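Local coordinates for KLLA0C04147p (Kluyveromyces lactis, PDB 5H2D), which probably binds and transfers sterols as an OSBP-related protein, its ergosterol-binding ORD domain being the part crystallised here, at residues L355-R360 with K374-E379; F141-S146 with I393-R398. All blocks are in the same frame, centred on the assembly; numbering follows the deposited sequence.

Contact 1 of 2, residues L355-R360 with K374-E379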
# COMPACT_ATOMS: atom_id res chain seq x y z
N LEU A 355 -14.02 -5.45 11.27
CA LEU A 355 -15.25 -6.15 11.64
C LEU A 355 -15.52 -7.35 10.76
O LEU A 355 -16.54 -8.03 10.97
CB LEU A 355 -16.44 -5.19 11.57
CG LEU A 355 -16.26 -3.93 12.40
CD1 LEU A 355 -17.42 -2.96 12.22
CD2 LEU A 355 -16.07 -4.29 13.87
N ARG A 356 -14.67 -7.63 9.79
CA ARG A 356 -14.92 -8.73 8.87
C ARG A 356 -14.73 -10.07 9.57
O ARG A 356 -13.63 -10.35 10.06
CB ARG A 356 -14.01 -8.61 7.64
CG ARG A 356 -14.39 -9.64 6.62
CD ARG A 356 -13.60 -9.57 5.34
NE ARG A 356 -13.94 -10.76 4.58
CZ ARG A 356 -13.78 -10.91 3.27
NH1 ARG A 356 -13.30 -9.92 2.53
NH2 ARG A 356 -14.12 -12.07 2.71
N PRO A 357 -15.77 -10.91 9.66
CA PRO A 357 -15.74 -12.03 10.61
C PRO A 357 -14.93 -13.24 10.16
O PRO A 357 -14.38 -13.95 11.02
CB PRO A 357 -17.22 -12.39 10.77
CG PRO A 357 -17.87 -11.94 9.52
CD PRO A 357 -17.12 -10.67 9.13
N ASP A 358 -14.88 -13.53 8.86
CA ASP A 358 -14.03 -14.64 8.42
C ASP A 358 -12.56 -14.29 8.60
O ASP A 358 -11.77 -15.12 9.08
CB ASP A 358 -14.34 -15.06 6.97
CG ASP A 358 -14.40 -13.90 5.99
OD1 ASP A 358 -14.50 -12.72 6.40
OD2 ASP A 358 -14.40 -14.20 4.78
N GLN A 359 -12.19 -13.07 8.24
CA GLN A 359 -10.81 -12.64 8.43
C GLN A 359 -10.44 -12.60 9.92
O GLN A 359 -9.32 -12.95 10.28
CB GLN A 359 -10.61 -11.27 7.78
CG GLN A 359 -9.18 -10.80 7.82
CD GLN A 359 -9.00 -9.50 7.09
OE1 GLN A 359 -9.64 -9.24 6.07
NE2 GLN A 359 -8.12 -8.66 7.62
N ARG A 360 -11.37 -12.17 10.78
CA ARG A 360 -11.10 -12.17 12.22
C ARG A 360 -10.87 -13.58 12.74
O ARG A 360 -9.94 -13.83 13.52
CB ARG A 360 -12.25 -11.51 12.97
CG ARG A 360 -12.12 -11.58 14.51
CD ARG A 360 -10.95 -10.75 15.04
NE ARG A 360 -11.02 -9.40 14.52
CZ ARG A 360 -9.97 -8.64 14.26
NH1 ARG A 360 -8.74 -9.09 14.50
NH2 ARG A 360 -10.14 -7.43 13.74
N LYS A 374 -16.71 -17.15 5.63
CA LYS A 374 -16.39 -16.75 4.27
C LYS A 374 -17.47 -17.21 3.30
O LYS A 374 -17.90 -16.46 2.42
CB LYS A 374 -15.02 -17.29 3.86
CG LYS A 374 -14.60 -16.92 2.46
CD LYS A 374 -13.24 -17.50 2.12
CE LYS A 374 -12.66 -16.93 0.84
NZ LYS A 374 -13.29 -17.54 -0.37
N HIS A 375 -17.92 -18.45 3.45
CA HIS A 375 -18.96 -18.94 2.57
C HIS A 375 -20.21 -18.07 2.69
O HIS A 375 -20.84 -17.74 1.69
CB HIS A 375 -19.26 -20.40 2.93
CG HIS A 375 -20.15 -21.09 1.94
ND1 HIS A 375 -21.52 -20.99 1.98
CD2 HIS A 375 -19.85 -21.90 0.90
CE1 HIS A 375 -22.03 -21.70 0.99
NE2 HIS A 375 -21.04 -22.27 0.32
N ARG A 376 -20.54 -17.67 3.92
CA ARG A 376 -21.74 -16.87 4.14
C ARG A 376 -21.61 -15.49 3.51
O ARG A 376 -22.50 -15.04 2.78
CB ARG A 376 -22.01 -16.75 5.64
CG ARG A 376 -23.25 -15.94 5.95
CD ARG A 376 -23.54 -15.89 7.45
NE ARG A 376 -22.49 -15.18 8.18
CZ ARG A 376 -22.36 -13.86 8.18
NH1 ARG A 376 -23.22 -13.10 7.50
NH2 ARG A 376 -21.37 -13.29 8.87
N VAL A 377 -20.51 -14.78 3.80
CA VAL A 377 -20.45 -13.41 3.30
C VAL A 377 -20.26 -13.40 1.79
O VAL A 377 -20.74 -12.49 1.11
CB VAL A 377 -19.36 -12.59 4.03
CG1 VAL A 377 -19.66 -12.53 5.53
CG2 VAL A 377 -17.99 -13.16 3.78
N GLU A 378 -19.59 -14.41 1.24
CA GLU A 378 -19.46 -14.46 -0.22
C GLU A 378 -20.78 -14.80 -0.89
O GLU A 378 -21.08 -14.27 -1.97
CB GLU A 378 -18.35 -15.44 -0.62
CG GLU A 378 -16.96 -14.86 -0.36
CD GLU A 378 -15.84 -15.80 -0.76
OE1 GLU A 378 -16.12 -16.96 -1.13
OE2 GLU A 378 -14.66 -15.39 -0.70
N GLU A 379 -21.58 -15.68 -0.28
CA GLU A 379 -22.89 -15.98 -0.86
C GLU A 379 -23.79 -14.75 -0.86
O GLU A 379 -24.47 -14.47 -1.85
CB GLU A 379 -23.55 -17.14 -0.10
CG GLU A 379 -25.07 -17.19 -0.22
CD GLU A 379 -25.79 -16.37 0.86
OE1 GLU A 379 -25.17 -16.07 1.91
OE2 GLU A 379 -26.97 -16.01 0.65
O HOH W 1 -13.54 -12.78 -0.00

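Contact 2 of 2, residues F141-S146 with I393-R398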
# COMPACT_ATOMS: atom_id res chain seq x y z
N PHE A 141 -7.63 6.10 4.16
CA PHE A 141 -8.94 5.52 3.96
C PHE A 141 -8.97 4.81 2.61
O PHE A 141 -8.38 5.28 1.64
CB PHE A 141 -10.06 6.56 3.99
CG PHE A 141 -11.42 5.96 3.82
CD1 PHE A 141 -11.97 5.19 4.84
CD2 PHE A 141 -12.11 6.10 2.64
CE1 PHE A 141 -13.22 4.60 4.68
CE2 PHE A 141 -13.36 5.51 2.47
CZ PHE A 141 -13.91 4.76 3.50
N THR A 142 -9.68 3.68 2.55
CA THR A 142 -9.81 2.96 1.30
C THR A 142 -11.18 2.27 1.24
O THR A 142 -11.72 1.86 2.28
CB THR A 142 -8.66 1.94 1.12
OG1 THR A 142 -8.79 1.27 -0.14
CG2 THR A 142 -8.69 0.88 2.22
N GLU A 143 -11.72 2.18 0.03
CA GLU A 143 -12.98 1.48 -0.24
C GLU A 143 -12.76 0.50 -1.38
O GLU A 143 -12.09 0.82 -2.36
CB GLU A 143 -14.11 2.45 -0.62
CG GLU A 143 -15.43 1.76 -0.98
CD GLU A 143 -16.56 2.75 -1.31
OE1 GLU A 143 -17.70 2.30 -1.48
OE2 GLU A 143 -16.29 3.96 -1.38
N GLN A 144 -13.34 -0.70 -1.26
CA GLN A 144 -13.35 -1.64 -2.37
C GLN A 144 -14.43 -1.17 -3.34
O GLN A 144 -15.63 -1.32 -3.08
CB GLN A 144 -13.59 -3.06 -1.87
CG GLN A 144 -13.33 -4.13 -2.95
CD GLN A 144 -11.86 -4.31 -3.27
OE1 GLN A 144 -10.99 -3.61 -2.74
NE2 GLN A 144 -11.57 -5.28 -4.16
N VAL A 145 -14.00 -0.56 -4.46
CA VAL A 145 -14.93 0.06 -5.42
C VAL A 145 -15.40 -0.89 -6.51
O VAL A 145 -16.38 -0.59 -7.21
CB VAL A 145 -14.29 1.32 -6.02
CG1 VAL A 145 -14.10 2.38 -4.95
CG2 VAL A 145 -12.95 1.00 -6.68
N SER A 146 -14.74 -2.05 -6.68
CA SER A 146 -15.13 -3.05 -7.66
C SER A 146 -14.75 -4.43 -7.14
O SER A 146 -13.76 -4.58 -6.41
CB SER A 146 -14.47 -2.80 -9.03
OG SER A 146 -14.90 -3.74 -10.02
N ILE A 393 -30.07 -2.21 -11.69
CA ILE A 393 -29.61 -1.23 -10.70
C ILE A 393 -28.11 -1.07 -10.84
O ILE A 393 -27.36 -2.05 -10.74
CB ILE A 393 -30.01 -1.67 -9.28
CG1 ILE A 393 -31.53 -1.53 -9.12
CG2 ILE A 393 -29.25 -0.87 -8.23
CD1 ILE A 393 -32.00 -1.48 -7.69
N THR A 394 -27.66 0.16 -11.08
CA THR A 394 -26.24 0.47 -11.23
C THR A 394 -25.61 0.62 -9.86
O THR A 394 -26.02 1.48 -9.07
CB THR A 394 -26.04 1.76 -12.03
OG1 THR A 394 -26.66 1.64 -13.33
CG2 THR A 394 -24.56 2.05 -12.21
N TYR A 395 -24.61 -0.21 -9.56
CA TYR A 395 -23.94 -0.10 -8.27
C TYR A 395 -23.23 1.24 -8.15
O TYR A 395 -22.55 1.69 -9.08
CB TYR A 395 -22.93 -1.24 -8.08
CG TYR A 395 -22.20 -1.14 -6.76
CD1 TYR A 395 -22.82 -1.54 -5.58
CD2 TYR A 395 -20.92 -0.62 -6.69
CE1 TYR A 395 -22.17 -1.43 -4.36
CE2 TYR A 395 -20.27 -0.52 -5.48
CZ TYR A 395 -20.89 -0.92 -4.32
OH TYR A 395 -20.26 -0.82 -3.12
N GLN A 396 -23.36 1.87 -6.98
CA GLN A 396 -22.70 3.13 -6.70
C GLN A 396 -21.77 2.95 -5.50
O GLN A 396 -22.19 2.44 -4.45
CB GLN A 396 -23.71 4.25 -6.44
CG GLN A 396 -24.53 4.63 -7.67
CD GLN A 396 -25.65 5.60 -7.35
OE1 GLN A 396 -26.13 5.67 -6.21
NE2 GLN A 396 -26.08 6.36 -8.35
N GLN A 397 -20.53 3.37 -5.67
CA GLN A 397 -19.60 3.46 -4.55
C GLN A 397 -20.10 4.48 -3.54
O GLN A 397 -20.82 5.42 -3.88
CB GLN A 397 -18.21 3.87 -5.06
CG GLN A 397 -17.54 2.84 -5.97
CD GLN A 397 -18.11 2.82 -7.37
OE1 GLN A 397 -18.72 3.78 -7.84
NE2 GLN A 397 -17.90 1.71 -8.07
N ARG A 398 -19.71 4.29 -2.28
CA ARG A 398 -20.20 5.17 -1.23
C ARG A 398 -19.33 6.40 -1.02
O ARG A 398 -19.85 7.50 -0.81
CB ARG A 398 -20.32 4.40 0.08
CG ARG A 398 -20.76 5.26 1.24
CD ARG A 398 -21.15 4.39 2.43
NE ARG A 398 -22.33 3.59 2.13
CZ ARG A 398 -22.40 2.27 2.21
NH1 ARG A 398 -21.35 1.56 2.60
NH2 ARG A 398 -23.53 1.65 1.90
O HOH W 2 -17.83 0.31 -3.30

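Contact 1 of 2, residues L355-R360 with K374-E379
The guanidinium of Arg356 has Asp358 OD1 and a water in plane at its edge, while Val377 approaches it obliquely, CG2 lying 4.2 Å from NH2. On one face of the Arg376 guanidinium sits CG1 of Val377 from its own helix, displaced toward the rim. Pro357 comes to the same group obliquely, its CG 3.8 Å from Arg376 NH2, the two side chains crossing at about a right angle. Within 355-360, Arg356 grips Asp358 side-on: NE reaches OD1 at 2.7 Å, and NH2 meets the syn lone pair of OD2 at 3.0 Å, tilted 15° out of the guanidinium plane. This two-pronged salt bridge holds the carboxylate against the second helix, where OD2 rests 3.3 Å from Lys374 CB. Pro357 opens helix 357-363, Arg356 being its N-cap, and the chain turns back into the long helix 367-390, making a short helical hairpin of the sterol-binding domain. Asp358 thus sits in the first turn, where the helix end would probably favour its negative charge; OD1 also takes a weak bond from Gln359 N. The direct contacts between segments are van der Waals, and water 1 supplies the polar link, accepting from Arg356 NH2 at 2.9 Å and donating to Glu378 OE2. Lys374, its chain bent at the last torsion (chi4 -78°), brings NZ within 2.6 Å of Glu378 OE2 in a salt bridge. Outside the pair, Arg356 NH1 bridges to Glu127 and Arg376 NH2 to Glu373.

Contact 2 of 2, residues F141-S146 with I393-R398
Glu143 meets Arg398 through the backbone and not through the opposite charge: OE1 accepts Arg398 N at 2.9 Å on its syn lone pair, a nearly straight bond (172°). The guanidinium of Arg398 lies almost parallel to the Glu143 carboxylate, 7° between planes, yet NH1 stays 5.5 Å from Glu143 OE1 and NE makes its salt bridge with Glu431. Glu143 OE2 takes the next amide, that of Trp399, so one carboxylate receives two successive N-H groups of the loop. The extended side chain, with CG anti to the backbone N (chi1 177°), carries the carboxylate from strand 138-146 to this loop. A second bond runs in the same sense, from Gln397 NE2 to Val145 O at 2.9 Å, in the carbonyl plane and in the plane of the amide. Gln397 folds at chi2, its CG packing 3.6 Å from both CB and CG1 of Val145. Water 2 joins three groups, donating to Glu143 OE1 and Gln144 O and accepting from Tyr395 OH at 2.7 Å. Val145 and Ser146 both face Ile151 in a classic beta bulge at the strand end. The contact docks the loop between helix 367-390 and the hairpin 400-404/411-415 on a strand of the sterol-binding beta barrel; 246 residues separate the two segments. An alanine in place of Glu143 would probably leave the amides of Arg398 and Trp399 without their acceptor and water 2 with one acceptor fewer, loosening the loop from the strand. Two amides and a water donating to this buried carboxylate, with Arg398 nearby, would probably favour its ionised form.

Each contact holds part of the C-terminal region of the ORD domain, contact 1 helix against helix, contact 2 a loop against strand 138-146. The chain of contact 1, residues 355-379, falls between the two segments of contact 2, and helix 367-390 leads from contact 1 toward the loop that holds 393-398. Their centres are 18 Å apart and their nearest atoms about 8 Å, without touching. Both contain a bridging water, but only contact 2 has direct hydrogen bonds between its segments. Glu127 relates the two, salt-bridged to Arg356 and backbone-bonded to Gln144. The side chain of Lys374 in contact 1 lies about 12 Å from the bound ergosterol.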